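Local coordinates for protein cysteine synthase 3 (Entamoeba histolytica, PDB 6KR5) that catalyses the pyridoxal-phosphate-dependent synthesis of L-cysteine from O-acetyl-L-serine and sulfide, at residues Asn52-Val57 with Gly310-Ser315; Gly92-Gly97 with Met118-Phe123; Val251-Pro256 with Leu289-Lys294. All coordinates share one frame; numbering follows the deposited sequence.

Contact 1: residues Asn52-Val57 with Gly310-Ser315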
ATOM      1  N   ASN B  52       3.495   0.587  -5.458  1.00 18.76           N
ATOM      2  CA  ASN B  52       2.552   0.741  -6.557  1.00 19.13           C
ATOM      3  C   ASN B  52       1.139   0.964  -6.009  1.00 19.58           C
ATOM      4  O   ASN B  52       0.836   0.578  -4.872  1.00 20.39           O
ATOM      5  CB  ASN B  52       2.605  -0.493  -7.451  1.00 18.01           C
ATOM      6  CG  ASN B  52       3.833  -0.501  -8.341  1.00 19.36           C
ATOM      7  OD1 ASN B  52       3.954   0.322  -9.247  1.00 22.79           O
ATOM      8  ND2 ASN B  52       4.763  -1.413  -8.072  1.00 20.46           N
ATOM      9  N   PRO B  53       0.256   1.605  -6.786  1.00 19.39           N
ATOM     10  CA  PRO B  53      -1.083   1.937  -6.250  1.00 19.21           C
ATOM     11  C   PRO B  53      -1.873   0.743  -5.735  1.00 20.20           C
ATOM     12  O   PRO B  53      -2.596   0.882  -4.734  1.00 20.68           O
ATOM     13  CB  PRO B  53      -1.786   2.608  -7.442  1.00 20.64           C
ATOM     14  CG  PRO B  53      -0.924   2.296  -8.655  1.00 19.59           C
ATOM     15  CD  PRO B  53       0.475   2.183  -8.123  1.00 21.07           C
ATOM     16  N   MET B  54      -1.777  -0.423  -6.378  1.00 18.74           N
ATOM     17  CA  MET B  54      -2.382  -1.626  -5.823  1.00 19.69           C
ATOM     18  C   MET B  54      -1.327  -2.566  -5.245  1.00 21.02           C
ATOM     19  O   MET B  54      -1.578  -3.761  -5.064  1.00 21.63           O
ATOM     20  CB  MET B  54      -3.273  -2.317  -6.856  1.00 19.54           C
ATOM     21  CG  MET B  54      -4.671  -1.679  -6.957  1.00 16.96           C
ATOM     22  SD  MET B  54      -5.529  -1.442  -5.372  1.00 21.47           S
ATOM     23  CE  MET B  54      -5.557  -3.132  -4.784  1.00 22.01           C
ATOM     24  N   SER B  55      -0.155  -2.019  -4.926  1.00 19.59           N
ATOM     25  CA  SER B  55       0.750  -2.567  -3.915  1.00 21.89           C
ATOM     26  C   SER B  55       1.434  -3.861  -4.333  1.00 19.26           C
ATOM     27  O   SER B  55       1.838  -4.657  -3.477  1.00 18.79           O
ATOM     28  CB  SER B  55       0.024  -2.760  -2.582  1.00 26.13           C
ATOM     29  OG  SER B  55      -0.521  -1.517  -2.176  1.00 25.38           O
ATOM     30  N   SER B  56       1.622  -4.082  -5.631  1.00 17.57           N
ATOM     31  CA  SER B  56       2.510  -5.157  -6.042  1.00 19.46           C
ATOM     32  C   SER B  56       3.145  -4.822  -7.376  1.00 17.00           C
ATOM     33  O   SER B  56       2.695  -3.939  -8.106  1.00 18.16           O
ATOM     34  CB  SER B  56       1.795  -6.507  -6.140  1.00 18.40           C
ATOM     35  OG  SER B  56       1.277  -6.716  -7.452  1.00 18.53           O
ATOM     36  N   VAL B  57       4.213  -5.563  -7.676  1.00 17.75           N
ATOM     37  CA  VAL B  57       4.911  -5.434  -8.949  1.00 16.38           C
ATOM     38  C   VAL B  57       3.977  -5.671 -10.126  1.00 20.21           C
ATOM     39  O   VAL B  57       4.215  -5.160 -11.228  1.00 21.04           O
ATOM     40  CB  VAL B  57       6.102  -6.411  -8.941  1.00 18.36           C
ATOM     41  CG1 VAL B  57       5.617  -7.843  -8.876  1.00 19.60           C
ATOM     42  CG2 VAL B  57       7.000  -6.183 -10.139  1.00 18.65           C
ATOM     43  N   GLY B 310       3.218  -7.395   3.177  1.00 20.41           N
ATOM     44  CA  GLY B 310       2.752  -8.432   4.073  1.00 21.97           C
ATOM     45  C   GLY B 310       1.290  -8.318   4.444  1.00 20.73           C
ATOM     46  O   GLY B 310       0.686  -9.325   4.830  1.00 22.30           O
ATOM     47  N   GLU B 311       0.702  -7.121   4.320  1.00 21.62           N
ATOM     48  CA  GLU B 311      -0.709  -6.954   4.650  1.00 23.99           C
ATOM     49  C   GLU B 311      -1.593  -7.851   3.794  1.00 23.97           C
ATOM     50  O   GLU B 311      -2.677  -8.258   4.228  1.00 26.67           O
ATOM     51  CB  GLU B 311      -1.117  -5.487   4.489  1.00 24.55           C
ATOM     52  CG  GLU B 311      -2.562  -5.214   4.907  1.00 30.11           C
ATOM     53  CD  GLU B 311      -2.931  -3.743   4.899  1.00 33.32           C
ATOM     54  OE1 GLU B 311      -2.117  -2.914   4.441  1.00 33.10           O
ATOM     55  OE2 GLU B 311      -4.047  -3.425   5.361  1.00 34.13           O
ATOM     56  N   ARG B 312      -1.145  -8.179   2.586  1.00 22.35           N
ATOM     57  CA  ARG B 312      -1.861  -9.093   1.702  1.00 22.76           C
ATOM     58  C   ARG B 312      -1.835 -10.539   2.197  1.00 23.60           C
ATOM     59  O   ARG B 312      -2.479 -11.400   1.584  1.00 25.88           O
ATOM     60  CB  ARG B 312      -1.267  -8.988   0.293  1.00 26.98           C
ATOM     61  CG  ARG B 312      -2.182  -9.446  -0.841  1.00 26.61           C
ATOM     62  CD  ARG B 312      -1.876  -8.715  -2.145  1.00 25.68           C
ATOM     63  NE  ARG B 312      -2.456  -7.377  -2.155  1.00 25.55           N
ATOM     64  CZ  ARG B 312      -2.240  -6.485  -3.115  1.00 25.19           C
ATOM     65  NH1 ARG B 312      -1.458  -6.797  -4.147  1.00 25.67           N
ATOM     66  NH2 ARG B 312      -2.793  -5.284  -3.040  1.00 25.51           N
ATOM     67  N   TYR B 313      -1.133 -10.826   3.302  1.00 21.33           N
ATOM     68  CA  TYR B 313      -0.981 -12.182   3.811  1.00 23.06           C
ATOM     69  C   TYR B 313      -1.462 -12.324   5.248  1.00 23.98           C
ATOM     70  O   TYR B 313      -1.105 -13.294   5.915  1.00 24.50           O
ATOM     71  CB  TYR B 313       0.477 -12.632   3.687  1.00 23.27           C
ATOM     72  CG  TYR B 313       0.898 -12.550   2.251  1.00 23.16           C
ATOM     73  CD1 TYR B 313       0.592 -13.568   1.365  1.00 26.59           C
ATOM     74  CD2 TYR B 313       1.524 -11.414   1.766  1.00 20.69           C
ATOM     75  CE1 TYR B 313       0.928 -13.463   0.036  1.00 24.61           C
ATOM     76  CE2 TYR B 313       1.871 -11.306   0.446  1.00 21.29           C
ATOM     77  CZ  TYR B 313       1.566 -12.329  -0.415  1.00 25.01           C
ATOM     78  OH  TYR B 313       1.905 -12.222  -1.739  1.00 23.60           O
ATOM     79  N   LEU B 314      -2.281 -11.387   5.730  1.00 24.87           N
ATOM     80  CA  LEU B 314      -2.770 -11.484   7.105  1.00 24.63           C
ATOM     81  C   LEU B 314      -3.698 -12.672   7.300  1.00 29.42           C
ATOM     82  O   LEU B 314      -3.865 -13.137   8.434  1.00 32.48           O
ATOM     83  CB  LEU B 314      -3.490 -10.199   7.495  1.00 27.06           C
ATOM     84  CG  LEU B 314      -2.642  -8.937   7.475  1.00 26.97           C
ATOM     85  CD1 LEU B 314      -3.534  -7.739   7.783  1.00 33.31           C
ATOM     86  CD2 LEU B 314      -1.506  -9.036   8.471  1.00 29.34           C
ATOM     87  N   SER B 315      -4.302 -13.173   6.224  1.00 25.28           N
ATOM     88  CA  SER B 315      -5.148 -14.353   6.283  1.00 29.80           C
ATOM     89  C   SER B 315      -4.359 -15.647   6.432  1.00 33.30           C
ATOM     90  O   SER B 315      -4.965 -16.703   6.634  1.00 39.84           O
ATOM     91  CB  SER B 315      -6.018 -14.418   5.024  1.00 32.92           C
ATOM     92  OG  SER B 315      -5.218 -14.298   3.858  1.00 37.61           O
TER

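Contact 2: residues Gly92-Gly97 with Met118-Phe123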
ATOM      1  N   GLY B  92      -3.467  -6.459 -10.891  1.00 16.94           N
ATOM      2  CA  GLY B  92      -2.861  -5.509 -11.807  1.00 18.74           C
ATOM      3  C   GLY B  92      -3.626  -5.379 -13.111  1.00 18.79           C
ATOM      4  O   GLY B  92      -3.747  -4.284 -13.666  1.00 19.75           O
ATOM      5  N   LEU B  93      -4.178  -6.486 -13.607  1.00 18.87           N
ATOM      6  CA  LEU B  93      -4.983  -6.409 -14.820  1.00 17.40           C
ATOM      7  C   LEU B  93      -6.290  -5.676 -14.559  1.00 19.19           C
ATOM      8  O   LEU B  93      -6.759  -4.905 -15.406  1.00 18.35           O
ATOM      9  CB  LEU B  93      -5.259  -7.810 -15.350  1.00 18.24           C
ATOM     10  CG  LEU B  93      -4.096  -8.553 -15.999  1.00 18.14           C
ATOM     11  CD1 LEU B  93      -4.491 -10.011 -16.163  1.00 20.56           C
ATOM     12  CD2 LEU B  93      -3.739  -7.937 -17.352  1.00 17.87           C
ATOM     13  N   CYS B  94      -6.890  -5.906 -13.389  1.00 20.53           N
ATOM     14  CA  CYS B  94      -8.171  -5.278 -13.083  1.00 20.08           C
ATOM     15  C   CYS B  94      -8.018  -3.777 -12.900  1.00 18.26           C
ATOM     16  O   CYS B  94      -8.877  -3.001 -13.342  1.00 18.43           O
ATOM     17  CB  CYS B  94      -8.786  -5.920 -11.843  1.00 20.38           C
ATOM     18  SG  CYS B  94      -9.454  -7.562 -12.166  1.00 22.58           S
ATOM     19  N   GLN B  95      -6.920  -3.342 -12.283  1.00 19.02           N
ATOM     20  CA  GLN B  95      -6.682  -1.909 -12.134  1.00 20.08           C
ATOM     21  C   GLN B  95      -6.560  -1.232 -13.498  1.00 18.80           C
ATOM     22  O   GLN B  95      -7.229  -0.220 -13.772  1.00 19.17           O
ATOM     23  CB  GLN B  95      -5.429  -1.677 -11.293  1.00 19.11           C
ATOM     24  CG  GLN B  95      -5.010  -0.215 -11.228  1.00 18.37           C
ATOM     25  CD  GLN B  95      -3.768  -0.005 -10.382  1.00 21.22           C
ATOM     26  OE1 GLN B  95      -3.821   0.580  -9.286  1.00 21.85           O
ATOM     27  NE2 GLN B  95      -2.644  -0.495 -10.872  1.00 21.06           N
ATOM     28  N   ALA B  96      -5.731  -1.799 -14.386  1.00 18.89           N
ATOM     29  CA  ALA B  96      -5.528  -1.188 -15.694  1.00 18.89           C
ATOM     30  C   ALA B  96      -6.785  -1.287 -16.542  1.00 17.82           C
ATOM     31  O   ALA B  96      -7.158  -0.326 -17.223  1.00 19.74           O
ATOM     32  CB  ALA B  96      -4.339  -1.831 -16.406  1.00 20.39           C
ATOM     33  N   GLY B  97      -7.486  -2.419 -16.469  1.00 19.31           N
ATOM     34  CA  GLY B  97      -8.701  -2.567 -17.253  1.00 19.01           C
ATOM     35  C   GLY B  97      -9.765  -1.556 -16.868  1.00 20.39           C
ATOM     36  O   GLY B  97     -10.452  -1.001 -17.730  1.00 20.48           O
ATOM     37  N   MET B 118     -12.394 -10.299  -3.801  1.00 23.15           N
ATOM     38  CA  MET B 118     -13.115  -9.089  -3.436  1.00 23.07           C
ATOM     39  C   MET B 118     -12.450  -7.858  -4.042  1.00 20.33           C
ATOM     40  O   MET B 118     -13.138  -6.954  -4.528  1.00 23.71           O
ATOM     41  CB  MET B 118     -13.193  -8.995  -1.914  1.00 24.44           C
ATOM     42  CG  MET B 118     -13.893  -7.777  -1.378  1.00 23.48           C
ATOM     43  SD  MET B 118     -14.005  -7.919   0.425  1.00 26.56           S
ATOM     44  CE  MET B 118     -15.007  -9.388   0.595  1.00 33.82           C
ATOM     45  N   ILE B 119     -11.117  -7.809  -4.033  1.00 20.96           N
ATOM     46  CA  ILE B 119     -10.422  -6.675  -4.647  1.00 23.02           C
ATOM     47  C   ILE B 119     -10.742  -6.609  -6.134  1.00 22.38           C
ATOM     48  O   ILE B 119     -11.090  -5.550  -6.668  1.00 21.22           O
ATOM     49  CB  ILE B 119      -8.904  -6.766  -4.418  1.00 21.44           C
ATOM     50  CG1 ILE B 119      -8.531  -6.579  -2.949  1.00 25.23           C
ATOM     51  CG2 ILE B 119      -8.167  -5.727  -5.270  1.00 22.18           C
ATOM     52  CD1 ILE B 119      -7.071  -6.897  -2.700  1.00 24.02           C
ATOM     53  N   MET B 120     -10.645  -7.749  -6.826  1.00 23.47           N
ATOM     54  CA  MET B 120     -10.886  -7.744  -8.266  1.00 20.46           C
ATOM     55  C   MET B 120     -12.341  -7.417  -8.591  1.00 21.19           C
ATOM     56  O   MET B 120     -12.616  -6.602  -9.482  1.00 21.60           O
ATOM     57  CB  MET B 120     -10.463  -9.089  -8.853  1.00 18.38           C
ATOM     58  CG  MET B 120      -8.951  -9.270  -8.837  1.00 22.23           C
ATOM     59  SD  MET B 120      -8.476 -10.841  -9.552  1.00 22.84           S
ATOM     60  CE  MET B 120      -9.357 -11.895  -8.435  1.00 27.31           C
ATOM     61  N   LYS B 121     -13.287  -8.003  -7.851  1.00 23.00           N
ATOM     62  CA  LYS B 121     -14.692  -7.655  -8.051  1.00 24.85           C
ATOM     63  C   LYS B 121     -14.940  -6.165  -7.813  1.00 20.33           C
ATOM     64  O   LYS B 121     -15.742  -5.545  -8.523  1.00 22.43           O
ATOM     65  CB  LYS B 121     -15.580  -8.500  -7.136  1.00 27.26           C
ATOM     66  N   ALA B 122     -14.245  -5.566  -6.831  1.00 24.62           N
ATOM     67  CA  ALA B 122     -14.438  -4.140  -6.569  1.00 23.80           C
ATOM     68  C   ALA B 122     -14.017  -3.288  -7.760  1.00 20.01           C
ATOM     69  O   ALA B 122     -14.639  -2.250  -8.039  1.00 22.34           O
ATOM     70  CB  ALA B 122     -13.671  -3.717  -5.314  1.00 23.13           C
ATOM     71  N   PHE B 123     -12.981  -3.724  -8.490  1.00 21.05           N
ATOM     72  CA  PHE B 123     -12.548  -3.058  -9.709  1.00 21.32           C
ATOM     73  C   PHE B 123     -13.452  -3.346 -10.902  1.00 19.70           C
ATOM     74  O   PHE B 123     -13.186  -2.841 -11.998  1.00 21.86           O
ATOM     75  CB  PHE B 123     -11.108  -3.463 -10.036  1.00 19.30           C
ATOM     76  CG  PHE B 123     -10.066  -2.643  -9.320  1.00 18.73           C
ATOM     77  CD1 PHE B 123      -9.568  -1.478  -9.891  1.00 18.23           C
ATOM     78  CD2 PHE B 123      -9.561  -3.047  -8.087  1.00 21.05           C
ATOM     79  CE1 PHE B 123      -8.587  -0.726  -9.234  1.00 19.61           C
ATOM     80  CE2 PHE B 123      -8.581  -2.299  -7.436  1.00 19.92           C
ATOM     81  CZ  PHE B 123      -8.097  -1.142  -8.012  1.00 20.06           C
TER
HETATM   82  O   HOH W   1     -11.444  -4.047 -13.915  1.00 22.40           O

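Contact 3: residues Val251-Pro256 with Leu289-Lys294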
ATOM      1  N   VAL B 251      20.577 -15.422 -16.355  1.00 23.78           N
ATOM      2  CA  VAL B 251      20.667 -15.661 -14.918  1.00 21.80           C
ATOM      3  C   VAL B 251      22.034 -16.240 -14.583  1.00 24.12           C
ATOM      4  O   VAL B 251      22.478 -17.211 -15.209  1.00 26.08           O
ATOM      5  CB  VAL B 251      19.545 -16.603 -14.455  1.00 21.70           C
ATOM      6  CG1 VAL B 251      19.696 -16.947 -12.983  1.00 24.88           C
ATOM      7  CG2 VAL B 251      18.181 -15.978 -14.751  1.00 22.24           C
ATOM      8  N   ASP B 252      22.689 -15.666 -13.579  1.00 22.68           N
ATOM      9  CA  ASP B 252      24.020 -16.100 -13.179  1.00 22.53           C
ATOM     10  C   ASP B 252      24.024 -17.087 -12.023  1.00 25.93           C
ATOM     11  O   ASP B 252      24.986 -17.854 -11.883  1.00 27.07           O
ATOM     12  CB  ASP B 252      24.860 -14.884 -12.795  1.00 24.47           C
ATOM     13  CG  ASP B 252      25.043 -13.953 -13.949  1.00 28.99           C
ATOM     14  OD1 ASP B 252      25.599 -14.412 -14.969  1.00 27.33           O
ATOM     15  OD2 ASP B 252      24.591 -12.791 -13.864  1.00 25.86           O
ATOM     16  N   GLU B 253      22.982 -17.092 -11.200  1.00 24.33           N
ATOM     17  CA  GLU B 253      22.924 -17.956 -10.031  1.00 22.72           C
ATOM     18  C   GLU B 253      21.462 -18.171  -9.678  1.00 25.55           C
ATOM     19  O   GLU B 253      20.662 -17.231  -9.749  1.00 23.06           O
ATOM     20  CB  GLU B 253      23.674 -17.339  -8.842  1.00 25.93           C
ATOM     21  CG  GLU B 253      23.535 -18.105  -7.529  1.00 27.57           C
ATOM     22  CD  GLU B 253      24.060 -17.324  -6.335  1.00 34.21           C
ATOM     23  OE1 GLU B 253      24.270 -16.098  -6.470  1.00 32.98           O
ATOM     24  OE2 GLU B 253      24.256 -17.935  -5.262  1.00 36.42           O
ATOM     25  N   ILE B 254      21.119 -19.404  -9.324  1.00 22.72           N
ATOM     26  CA  ILE B 254      19.804 -19.731  -8.781  1.00 25.66           C
ATOM     27  C   ILE B 254      19.980 -20.075  -7.310  1.00 24.24           C
ATOM     28  O   ILE B 254      20.740 -20.988  -6.966  1.00 25.91           O
ATOM     29  CB  ILE B 254      19.147 -20.895  -9.534  1.00 20.78           C
ATOM     30  CG1 ILE B 254      19.070 -20.589 -11.033  1.00 25.59           C
ATOM     31  CG2 ILE B 254      17.769 -21.187  -8.946  1.00 23.22           C
ATOM     32  CD1 ILE B 254      18.995 -21.828 -11.919  1.00 25.83           C
ATOM     33  N   THR B 255      19.269 -19.365  -6.436  1.00 21.99           N
ATOM     34  CA  THR B 255      19.355 -19.626  -5.004  1.00 22.97           C
ATOM     35  C   THR B 255      18.024 -20.157  -4.502  1.00 23.17           C
ATOM     36  O   THR B 255      17.036 -19.407  -4.479  1.00 23.41           O
ATOM     37  CB  THR B 255      19.742 -18.360  -4.243  1.00 23.41           C
ATOM     38  OG1 THR B 255      21.027 -17.917  -4.699  1.00 24.92           O
ATOM     39  CG2 THR B 255      19.814 -18.635  -2.743  1.00 23.95           C
ATOM     40  N   PRO B 256      17.940 -21.428  -4.126  1.00 20.81           N
ATOM     41  CA  PRO B 256      16.706 -21.949  -3.536  1.00 19.56           C
ATOM     42  C   PRO B 256      16.576 -21.501  -2.092  1.00 20.35           C
ATOM     43  O   PRO B 256      17.563 -21.424  -1.353  1.00 24.23           O
ATOM     44  CB  PRO B 256      16.889 -23.469  -3.627  1.00 23.43           C
ATOM     45  CG  PRO B 256      18.370 -23.656  -3.536  1.00 32.26           C
ATOM     46  CD  PRO B 256      18.985 -22.463  -4.238  1.00 27.81           C
ATOM     47  N   LEU B 289      20.759 -11.673   1.509  1.00 20.97           N
ATOM     48  CA  LEU B 289      21.637 -11.630   2.673  1.00 22.85           C
ATOM     49  C   LEU B 289      22.701 -12.716   2.595  1.00 24.80           C
ATOM     50  O   LEU B 289      23.850 -12.500   3.001  1.00 25.92           O
ATOM     51  CB  LEU B 289      20.825 -11.760   3.966  1.00 23.82           C
ATOM     52  CG  LEU B 289      19.878 -10.604   4.326  1.00 21.28           C
ATOM     53  CD1 LEU B 289      19.179 -10.864   5.659  1.00 25.55           C
ATOM     54  CD2 LEU B 289      20.605  -9.259   4.360  1.00 22.86           C
ATOM     55  N   LYS B 290      22.338 -13.896   2.095  1.00 22.70           N
ATOM     56  CA  LYS B 290      23.349 -14.923   1.843  1.00 21.30           C
ATOM     57  C   LYS B 290      24.344 -14.446   0.800  1.00 24.45           C
ATOM     58  O   LYS B 290      25.556 -14.660   0.939  1.00 27.06           O
ATOM     59  CB  LYS B 290      22.682 -16.225   1.404  1.00 23.83           C
ATOM     60  CG  LYS B 290      21.817 -16.827   2.483  1.00 27.32           C
ATOM     61  CD  LYS B 290      21.283 -18.183   2.079  1.00 27.51           C
ATOM     62  CE  LYS B 290      20.562 -18.818   3.249  1.00 33.58           C
ATOM     63  NZ  LYS B 290      19.962 -20.138   2.922  1.00 39.73           N
ATOM     64  N   GLU B 291      23.852 -13.791  -0.249  1.00 26.39           N
ATOM     65  CA  GLU B 291      24.746 -13.217  -1.247  1.00 23.91           C
ATOM     66  C   GLU B 291      25.698 -12.210  -0.611  1.00 25.67           C
ATOM     67  O   GLU B 291      26.899 -12.197  -0.913  1.00 26.79           O
ATOM     68  CB  GLU B 291      23.913 -12.567  -2.351  1.00 28.86           C
ATOM     69  CG  GLU B 291      24.687 -12.262  -3.606  1.00 30.24           C
ATOM     70  CD  GLU B 291      24.999 -13.504  -4.415  1.00 26.88           C
ATOM     71  OE1 GLU B 291      24.348 -14.560  -4.210  1.00 27.55           O
ATOM     72  OE2 GLU B 291      25.908 -13.420  -5.260  1.00 29.54           O
ATOM     73  N   ALA B 292      25.185 -11.378   0.299  1.00 24.39           N
ATOM     74  CA  ALA B 292      25.979 -10.361   0.974  1.00 22.59           C
ATOM     75  C   ALA B 292      27.019 -10.953   1.917  1.00 28.88           C
ATOM     76  O   ALA B 292      27.908 -10.222   2.370  1.00 30.04           O
ATOM     77  CB  ALA B 292      25.053  -9.415   1.749  1.00 22.91           C
ATOM     78  N   GLY B 293      26.924 -12.238   2.233  1.00 25.65           N
ATOM     79  CA  GLY B 293      27.896 -12.900   3.074  1.00 26.41           C
ATOM     80  C   GLY B 293      29.054 -13.545   2.349  1.00 30.70           C
ATOM     81  O   GLY B 293      29.972 -14.047   3.005  1.00 34.58           O
ATOM     82  N   LYS B 294      29.049 -13.551   1.020  1.00 27.65           N
ATOM     83  CA  LYS B 294      30.114 -14.189   0.256  1.00 26.57           C
ATOM     84  C   LYS B 294      31.317 -13.267   0.161  1.00 33.60           C
ATOM     85  O   LYS B 294      31.173 -12.052   0.011  1.00 30.83           O
ATOM     86  CB  LYS B 294      29.621 -14.560  -1.140  1.00 28.11           C
ATOM     87  CG  LYS B 294      28.428 -15.506  -1.116  1.00 29.15           C
ATOM     88  CD  LYS B 294      27.942 -15.850  -2.509  1.00 32.15           C
ATOM     89  CE  LYS B 294      26.793 -16.836  -2.441  1.00 37.30           C
ATOM     90  NZ  LYS B 294      26.183 -17.072  -3.770  1.00 33.79           N
TER
HETATM   91  O   HOH W   2      22.132 -15.926  -3.003  1.00 27.10           O
HETATM   92  O   HOH W   3      19.620 -20.801   0.479  1.00 39.26           O

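Contact 1: residues Asn52-Val57 with Gly310-Ser315
R312 reaches from the short 3-10 segment 310-312 to the backbone carbonyl of M54. Its CB leaves the backbone in the direction of 52-57. CG stands anti to the backbone N (chi1 -158°), which sends the chain across to the other loop. CD follows, and the bend at chi3 turns the head. NE turns to the dimer partner, where E311 OE2 of the second subunit is its salt-bridge acceptor. R312 NH2 makes the stronger bond, 2.8 Å to M54 O with an N-H...O angle of 154°. That oxygen lies at the edge of the guanidinium, in its plane, but NH2 sits above the carbonyl plane of M54. R312 NH1 adds a weak bond of 3.2 Å to M54 O, so one oxygen receives both terminal nitrogens. R312 NH1 also hydrogen-bonds N88 OD1. The rest is packing. M54 crosses the arginine at about a right angle, and M54 CE lies 3.9 Å from R312 NH2. S55 CB is 3.8 Å from R312 NH2, and S56 CB is 3.8 Å from R312 NH1. S56 OG turns elsewhere and caps K58 N at the start of helix 58-72. M54 lies in a type I turn, N52 to S55, closed by S55 N on N52 O. Y313, next to the arginine, touches the cofactor. The contact thus joins two loops beside the PLP site at the dimer interface of a fold-type II PLP enzyme.

Contact 2: residues Gly92-Gly97 with Met118-Phe123
C94 meets M120 and F123 where helix 88-100 comes against the end of helix 114-122 and F123 just beyond it. Both helices belong to the four-stranded parallel sheet domain of a fold-type II PLP enzyme. They flank strand 104-109 in sequence, as in successive beta-alpha-beta crossovers. C94 SG lies against the start of the M120 side chain, 3.8 Å from M120 CG. C94 CB touches F123 CB, also at 3.8 Å. The chain of M120 then leads away and packs on I106 and M108 of strand 104-109. Q95 and F123 run side by side and point the same way, with amide and ring planes 83° apart. F123 CE1 comes to 3.7 Å from Q95 CA and also touches Q95 CB. With chi1 at 173°, Q95 carries its CG away from its own N, and the extended chain then runs beside the F123 ring. Further out, D59 bonds Q95 NE2 and so helps to fix the amide. M54 packs on both Q95 and F123. C94 rests on V104 and I106 of the sheet, while G274 of the second subunit packs on F123. One water bridges the backbones, donating to C94 O at 2.8 Å and to F123 O at 2.9 Å.

Contact 3: residues Val251-Pro256 with Leu289-Lys294
The carboxylates of E253 and E291 meet at their oxygens, with their planes 61° apart. K294 NZ stands above the E291 carboxylate plane, and E253 OE1 lies on the other side of that plane. The two acidic side chains slide past each other in opposite directions. E253 OE1 and E291 OE1 are 2.7 Å apart. K294 NZ sits beside the pair and reaches one oxygen of each. Across the contact, K294 NZ forms a salt bridge of 2.6 Å to E253 OE2. K294 NZ also donates to E291 OE1 at 3.1 Å, and there it comes from 45° out of the carboxylate plane. K294 and E253 approach from opposite directions. The lysine chain is extended beyond CG, which brings NZ to the acids from the loop after the helix. E291 is bent at chi2 (74°), and this brings its carboxylate nearer the strand. K212 on the neighbouring strand bridges to E253 OE1 and E291 OE2. Two lysines thus hold the acid pair, and their charge probably offsets much of the repulsion.

Water extends the contact along the strand. One water accepts from T255 OG1 at 2.8 Å and donates to E291 OE1 at 2.9 Å. A second water donates to P256 O at 2.8 Å and accepts from K290 NZ at 2.6 Å. The waters link T255 to E291 and P256 to K290, pairs that do not touch directly. The strand backbone is hydrogen-bonded to V213 and A215 of strand 212-218. E253 and T255 also pack on V214. E253, E291 and K294, joined by K212, form a salt-bridge network that ties the outermost strand of the mixed sheet, 253-257, to the end of helix 279-292 in the larger domain of this alpha/beta fold.

How the contacts relate
Contacts 1 and 2 belong together, and contact 3 stands apart. The first two touch through M54 and P53, for example P53 CB on Q95 OE1 and M54 CE on I119 CG2. Both also touch the second subunit, and both are buried. Contact 1 is polar, an arginine on a backbone carbonyl, and lies closer to the chain centre, about 10 Å from contact centre to chain centre. Contact 2 is mostly apolar packing of helices, with one bridging water. Contact 3 is partly buried, and no other chain touches it. There charged side chains and waters join a sheet edge to a helix. It lies across the chain's centre from both, its own centre about 35 Å from that of contact 2.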